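Local coordinates for vacuolar protein sorting-associated protein 54 (Mus musculus, PDB 3N1E), which probably acts, as a subunit of the Golgi-associated retrograde protein (GARP) tethering complex, in retrograde transport from endosomes to the trans-Golgi network, at residues H18-I21 with A22-A26; L71-E74 with E75-Q78; Y88-H91 with L92-L96. All blocks are in the same frame, centred on the assembly; numbering follows the deposited sequence. Where two conformers were deposited one is given.

Contacts 1 and 3 join successive turns of one helix in the all-helical C-terminal domain of Vps54, while contact 2 joins a loop to the first turn of helix 74-98. Contacts 1 and 2 lie at the surface and touch: Ile21 packs on Leu72 of the loop and on Gln76 of helix 74-98, and His18 on Gln76. Contact 3, further along that helix and about 25 Å from either of the others between centres, is partly buried. Chemistry follows place: a histidine-carboxylate bond on an outer face in contact 1, a proline at the N-cap position, first-turn backbone bonds and a water bridge in contact 2, and a tyrosine-leucine pair facing neighbouring helices in contact 3.

Contact 1 (H18-I21 with A22-A26); sequences HDHI and AEISA
His20 and Glu23, one turn apart, join side chains on an exposed face of the helix: ND1 of His20 donates to OE1 of Glu23 over 3.0 Å. The bond is fairly straight, 160° at the hydrogen, and the oxygen sits at the imidazole edge, close to the ring plane. Ring and carboxylate are nonetheless turned almost perpendicular, 84° between their planes. With its CG anti to the backbone N (chi1 -170°), His20 brings its ring beside its own carbonyl and towards the following turn. There Ile24 lies over one face, nearer the ring's margin than its middle, its CG1 4.3 Å from the ring centroid in a CH-pi contact. One imidazole can thus meet a carboxylate at its edge and an aliphatic branch on its face, which suits histidine to this outer position; the nearby carboxylate would probably favour its protonated form.

These are i to i+3 and i to i+4 contacts of an alpha-helix, near the start of helix 17-40, with backbone bonds such as Ile24 N to His20 O at 3.0 Å running beneath the side chains. Asp19 O also comes close, 3.2 Å from CG of Glu23.

Packing is closer on the flank towards helix 74-98, where Ile21 and His18 touch Gln76. Here Ser25 folds its hydroxyl back on the preceding turn: OG donates to Ile21 O at 2.8 Å, while Ser25 N reaches the same oxygen at 2.9 Å. The two donors approach from opposite faces of the carbonyl plane, the hydroxyl lying above it. Serine is small enough to make this bond inside its own helix. The looser side carries the exposed carboxylate of Asp19, whose OD2 stays 6.8 Å from OE2 of Glu23.

Contact 2 (L71-E74 with E75-Q78); sequences LLPE and EQTQ
Thr77 N donates to Pro73 O at 3.0 Å, and Gln78 N binds Glu74 O in the same way at 2.9 Å. Water 1 spans from the threonine hydroxyl to the preceding loop: it lies 2.5 Å from Thr77 OG1 and donates to Leu72 O at 2.8 Å. Threonine suits the position because its OG1, anti to the carbonyl carbon (chi1 -68°), is turned back towards the helix start.

The segment is the entry into helix 74-98, with Pro73 at the N-cap. Lacking an amide hydrogen, proline gives up no helical hydrogen bond here, since a backbone N at the N-cap has no acceptor in a preceding turn, and its carbonyl still receives the first-turn bond. The glutamates that follow, Glu74 and Glu75, put negative charge at the helix's N-terminal end, which would probably interact well with its dipole.

The remaining contacts are van der Waals. Gln76 is bent at chi2 (73°), which curls its amide back so that OE1 lies 3.2 Å from Pro73 CB. Leu72 sets CB 3.4 Å from Thr77 OG1, while its side chain packs on Ile21 of helix 17-40. Glu74 and Gln78 bring their planar ends within 14° of parallel, with Glu74 CG 3.8 Å from Gln78 NE2; that amide nitrogen is hydrogen-bonded to Gly128 O.

Contact 3 (Y88-H91 with L92-L96); sequences YKLH and LKKQL
Two adjacent turns of helix 74-98 form this contact, in a bundle where the helix packs against both helices 17-40 and 107-124. On its inner side Tyr88 and Leu92, an i to i+4 pair, lie side by side and point the same way. Both have CG anti to the backbone N (chi1 168° for Tyr88), a shared choice that sends the two side chains off the helix together. CD2 of Leu92 comes 3.8 Å from CZ of the tyrosine. An aromatic ring and a branched aliphatic fit this buried flank: Tyr88 stacks on Tyr119 and touches Leu40, whereas Leu92 packs on Val116. The phenol oxygen is buried here with no polar partner in the model.

Beneath them the backbone is regular, with Leu92 N bonded to Tyr88 O at 2.8 Å and Lys93 N to Lys89 O at 2.8 Å.

Polar side chains alongside reach beyond the helix. NE2 of His91 is hydrogen-bonded to Asp33 of helix 17-40, and NE2 of Gln95 to Tyr43 O. Lys89 is long enough to reach the C-terminal segment, where NZ makes a salt bridge with Glu138. On the outer side Leu90 CD2 sits over the centre of the His91 ring, 3.8 Å above its plane.

Contact 1 (H18-I21 with A22-A26)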
# COMPACT_ATOMS: atom_id res chain seq x y z
N HIS A 18 -0.07 20.62 4.46
CA HIS A 18 0.27 19.25 4.85
C HIS A 18 -0.87 18.49 5.51
O HIS A 18 -1.11 17.32 5.18
CB HIS A 18 1.50 19.21 5.75
CG HIS A 18 2.75 19.66 5.07
ND1 HIS A 18 3.10 19.23 3.81
CD2 HIS A 18 3.72 20.51 5.47
CE1 HIS A 18 4.24 19.79 3.46
NE2 HIS A 18 4.64 20.57 4.45
N ASP A 19 -1.56 19.16 6.43
CA ASP A 19 -2.68 18.55 7.14
C ASP A 19 -3.81 18.22 6.14
O ASP A 19 -4.36 17.12 6.17
CB ASP A 19 -3.17 19.46 8.27
CG ASP A 19 -2.20 19.49 9.46
OD1 ASP A 19 -1.45 18.51 9.68
OD2 ASP A 19 -2.20 20.50 10.20
N HIS A 20 -4.11 19.15 5.24
CA HIS A 20 -5.19 18.91 4.27
C HIS A 20 -4.88 17.81 3.24
O HIS A 20 -5.77 17.05 2.86
CB HIS A 20 -5.61 20.19 3.57
CG HIS A 20 -6.86 20.03 2.75
ND1 HIS A 20 -8.05 19.61 3.30
CD2 HIS A 20 -7.08 20.20 1.43
CE1 HIS A 20 -8.96 19.53 2.35
NE2 HIS A 20 -8.40 19.88 1.20
N ILE A 21 -3.63 17.73 2.78
CA ILE A 21 -3.24 16.60 1.91
C ILE A 21 -3.49 15.26 2.60
O ILE A 21 -3.92 14.31 1.95
CB ILE A 21 -1.76 16.70 1.44
CG1 ILE A 21 -1.67 17.22 0.02
CG2 ILE A 21 -1.07 15.32 1.43
CD1 ILE A 21 -2.13 18.58 -0.19
N ALA A 22 -3.23 15.19 3.90
CA ALA A 22 -3.41 13.93 4.63
C ALA A 22 -4.88 13.55 4.69
O ALA A 22 -5.23 12.36 4.67
CB ALA A 22 -2.81 14.01 6.03
N GLU A 23 -5.73 14.57 4.73
CA GLU A 23 -7.18 14.40 4.78
C GLU A 23 -7.74 13.89 3.45
O GLU A 23 -8.60 13.00 3.43
CB GLU A 23 -7.85 15.70 5.21
CG GLU A 23 -7.40 16.19 6.59
CD GLU A 23 -7.94 17.56 6.95
OE1 GLU A 23 -8.17 18.38 6.04
OE2 GLU A 23 -8.14 17.81 8.16
N ILE A 24 -7.27 14.45 2.33
CA ILE A 24 -7.61 13.90 1.02
C ILE A 24 -7.06 12.48 0.88
O ILE A 24 -7.75 11.57 0.37
CB ILE A 24 -7.04 14.74 -0.15
CG1 ILE A 24 -7.50 16.21 -0.05
CG2 ILE A 24 -7.45 14.13 -1.50
CD1 ILE A 24 -6.95 17.13 -1.15
N SER A 25 -5.82 12.28 1.31
CA SER A 25 -5.20 10.97 1.23
C SER A 25 -5.97 9.93 2.05
O SER A 25 -5.92 8.76 1.71
CB SER A 25 -3.74 11.01 1.67
OG SER A 25 -3.01 11.87 0.81
N ALA A 26 -6.62 10.36 3.14
CA ALA A 26 -7.49 9.47 3.95
C ALA A 26 -8.58 8.84 3.09
O ALA A 26 -8.89 7.63 3.24
CB ALA A 26 -8.12 10.22 5.13

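Contact 2 (L71-E74 with E75-Q78)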
# COMPACT_ATOMS: atom_id res chain seq x y z
N LEU A 71 0.98 14.95 -8.05
CA LEU A 71 0.04 15.67 -7.19
C LEU A 71 0.46 15.68 -5.73
O LEU A 71 -0.06 16.45 -4.94
CB LEU A 71 -1.36 15.07 -7.29
CG LEU A 71 -2.05 15.23 -8.63
CD1 LEU A 71 -3.30 14.36 -8.62
CD2 LEU A 71 -2.41 16.71 -8.83
N LEU A 72 1.41 14.81 -5.39
CA LEU A 72 1.91 14.74 -4.03
C LEU A 72 3.43 14.89 -3.98
O LEU A 72 4.13 14.31 -4.83
CB LEU A 72 1.52 13.42 -3.37
CG LEU A 72 0.08 13.20 -2.92
CD1 LEU A 72 -0.07 11.79 -2.40
CD2 LEU A 72 -0.34 14.21 -1.86
N PRO A 73 3.96 15.62 -2.98
CA PRO A 73 5.39 15.56 -2.75
C PRO A 73 5.84 14.12 -2.43
O PRO A 73 5.03 13.30 -1.98
CB PRO A 73 5.61 16.48 -1.52
CG PRO A 73 4.36 17.27 -1.35
CD PRO A 73 3.25 16.45 -1.98
N GLU A 74 7.12 13.82 -2.67
CA GLU A 74 7.66 12.46 -2.53
C GLU A 74 7.44 11.87 -1.12
O GLU A 74 7.04 10.71 -0.98
CB GLU A 74 9.14 12.39 -2.93
CG GLU A 74 9.76 10.98 -2.77
CD GLU A 74 11.27 10.97 -3.00
OE1 GLU A 74 12.01 11.46 -2.13
OE2 GLU A 74 11.70 10.43 -4.03
N GLU A 75 7.70 12.67 -0.08
CA GLU A 75 7.54 12.17 1.29
C GLU A 75 6.09 11.76 1.60
O GLU A 75 5.87 10.72 2.22
CB GLU A 75 8.06 13.20 2.32
CG GLU A 75 7.75 12.82 3.77
CD GLU A 75 8.60 13.57 4.80
OE1 GLU A 75 8.50 14.82 4.88
OE2 GLU A 75 9.35 12.90 5.56
N GLN A 76 5.12 12.54 1.13
CA GLN A 76 3.70 12.23 1.31
C GLN A 76 3.29 11.00 0.50
O GLN A 76 2.42 10.25 0.91
CB GLN A 76 2.81 13.43 0.95
CG GLN A 76 2.68 14.46 2.08
CD GLN A 76 3.95 15.32 2.32
OE1 GLN A 76 4.80 15.48 1.44
NE2 GLN A 76 4.05 15.89 3.52
N THR A 77 3.93 10.80 -0.65
CA THR A 77 3.63 9.62 -1.48
C THR A 77 4.14 8.37 -0.76
O THR A 77 3.48 7.32 -0.74
CB THR A 77 4.31 9.72 -2.85
OG1 THR A 77 3.69 10.78 -3.59
CG2 THR A 77 4.18 8.41 -3.66
N GLN A 78 5.34 8.47 -0.20
CA GLN A 78 5.87 7.39 0.65
C GLN A 78 4.94 7.08 1.84
O GLN A 78 4.60 5.91 2.12
CB GLN A 78 7.28 7.80 1.12
CG GLN A 78 8.32 7.73 0.02
CD GLN A 78 9.63 8.40 0.41
OE1 GLN A 78 9.68 9.16 1.38
NE2 GLN A 78 10.66 8.17 -0.36
O HOH W 1 4.99 11.75 -5.43

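Contact 3 (Y88-H91 with L92-L96)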
# COMPACT_ATOMS: atom_id res chain seq x y z
N TYR A 88 -3.40 -3.38 3.34
CA TYR A 88 -3.18 -4.63 2.65
C TYR A 88 -2.81 -5.76 3.63
O TYR A 88 -3.40 -6.85 3.60
CB TYR A 88 -2.09 -4.43 1.59
CG TYR A 88 -1.57 -5.71 0.99
CD1 TYR A 88 -0.37 -6.25 1.45
CD2 TYR A 88 -2.27 -6.38 0.00
CE1 TYR A 88 0.12 -7.45 0.90
CE2 TYR A 88 -1.79 -7.55 -0.56
CZ TYR A 88 -0.61 -8.08 -0.10
OH TYR A 88 -0.13 -9.25 -0.65
N LYS A 89 -1.86 -5.50 4.51
CA LYS A 89 -1.39 -6.50 5.46
C LYS A 89 -2.51 -6.91 6.40
O LYS A 89 -2.62 -8.08 6.72
CB LYS A 89 -0.20 -5.99 6.28
CG LYS A 89 1.07 -5.90 5.44
CD LYS A 89 2.32 -5.60 6.29
CE LYS A 89 2.21 -4.27 6.98
NZ LYS A 89 3.41 -4.13 7.88
N LEU A 90 -3.35 -5.96 6.82
CA LEU A 90 -4.43 -6.31 7.76
C LEU A 90 -5.40 -7.29 7.10
O LEU A 90 -5.80 -8.30 7.70
CB LEU A 90 -5.13 -5.03 8.29
CG LEU A 90 -6.36 -5.19 9.20
CD1 LEU A 90 -6.44 -4.01 10.19
CD2 LEU A 90 -7.63 -5.30 8.36
N HIS A 91 -5.78 -6.99 5.85
CA HIS A 91 -6.73 -7.84 5.14
C HIS A 91 -6.12 -9.18 4.75
O HIS A 91 -6.81 -10.21 4.80
CB HIS A 91 -7.32 -7.09 3.95
CG HIS A 91 -8.20 -5.96 4.37
ND1 HIS A 91 -9.42 -6.17 4.98
CD2 HIS A 91 -8.04 -4.62 4.29
CE1 HIS A 91 -9.97 -5.00 5.27
NE2 HIS A 91 -9.15 -4.04 4.85
N LEU A 92 -4.83 -9.17 4.39
CA LEU A 92 -4.16 -10.43 4.04
C LEU A 92 -4.02 -11.30 5.29
O LEU A 92 -4.30 -12.50 5.24
CB LEU A 92 -2.78 -10.17 3.39
CG LEU A 92 -1.96 -11.43 3.06
CD1 LEU A 92 -2.71 -12.44 2.16
CD2 LEU A 92 -0.71 -10.99 2.32
N LYS A 93 -3.59 -10.70 6.41
CA LYS A 93 -3.47 -11.43 7.69
C LYS A 93 -4.82 -12.08 8.05
O LYS A 93 -4.84 -13.25 8.44
CB LYS A 93 -2.99 -10.50 8.80
CG LYS A 93 -2.57 -11.23 10.10
CD LYS A 93 -1.59 -10.34 10.89
CE LYS A 93 -2.31 -9.51 11.92
NZ LYS A 93 -2.37 -10.19 13.25
N LYS A 94 -5.93 -11.34 7.90
CA LYS A 94 -7.27 -11.87 8.22
C LYS A 94 -7.57 -13.13 7.39
O LYS A 94 -8.08 -14.14 7.90
CB LYS A 94 -8.33 -10.79 7.99
CG LYS A 94 -9.74 -11.14 8.39
CD LYS A 94 -10.53 -9.86 8.70
CE LYS A 94 -10.02 -9.26 10.00
NZ LYS A 94 -10.49 -7.86 10.28
N GLN A 95 -7.27 -13.06 6.10
CA GLN A 95 -7.59 -14.16 5.21
C GLN A 95 -6.69 -15.36 5.47
O GLN A 95 -7.15 -16.51 5.43
CB GLN A 95 -7.55 -13.72 3.74
CG GLN A 95 -7.92 -14.85 2.74
CD GLN A 95 -9.42 -15.26 2.78
OE1 GLN A 95 -10.18 -14.86 3.69
NE2 GLN A 95 -9.85 -16.04 1.79
N LEU A 96 -5.42 -15.12 5.77
CA LEU A 96 -4.52 -16.24 6.02
C LEU A 96 -5.00 -16.97 7.27
O LEU A 96 -4.96 -18.20 7.33
CB LEU A 96 -3.07 -15.78 6.19
CG LEU A 96 -2.45 -15.22 4.92
CD1 LEU A 96 -1.10 -14.63 5.25
CD2 LEU A 96 -2.32 -16.26 3.81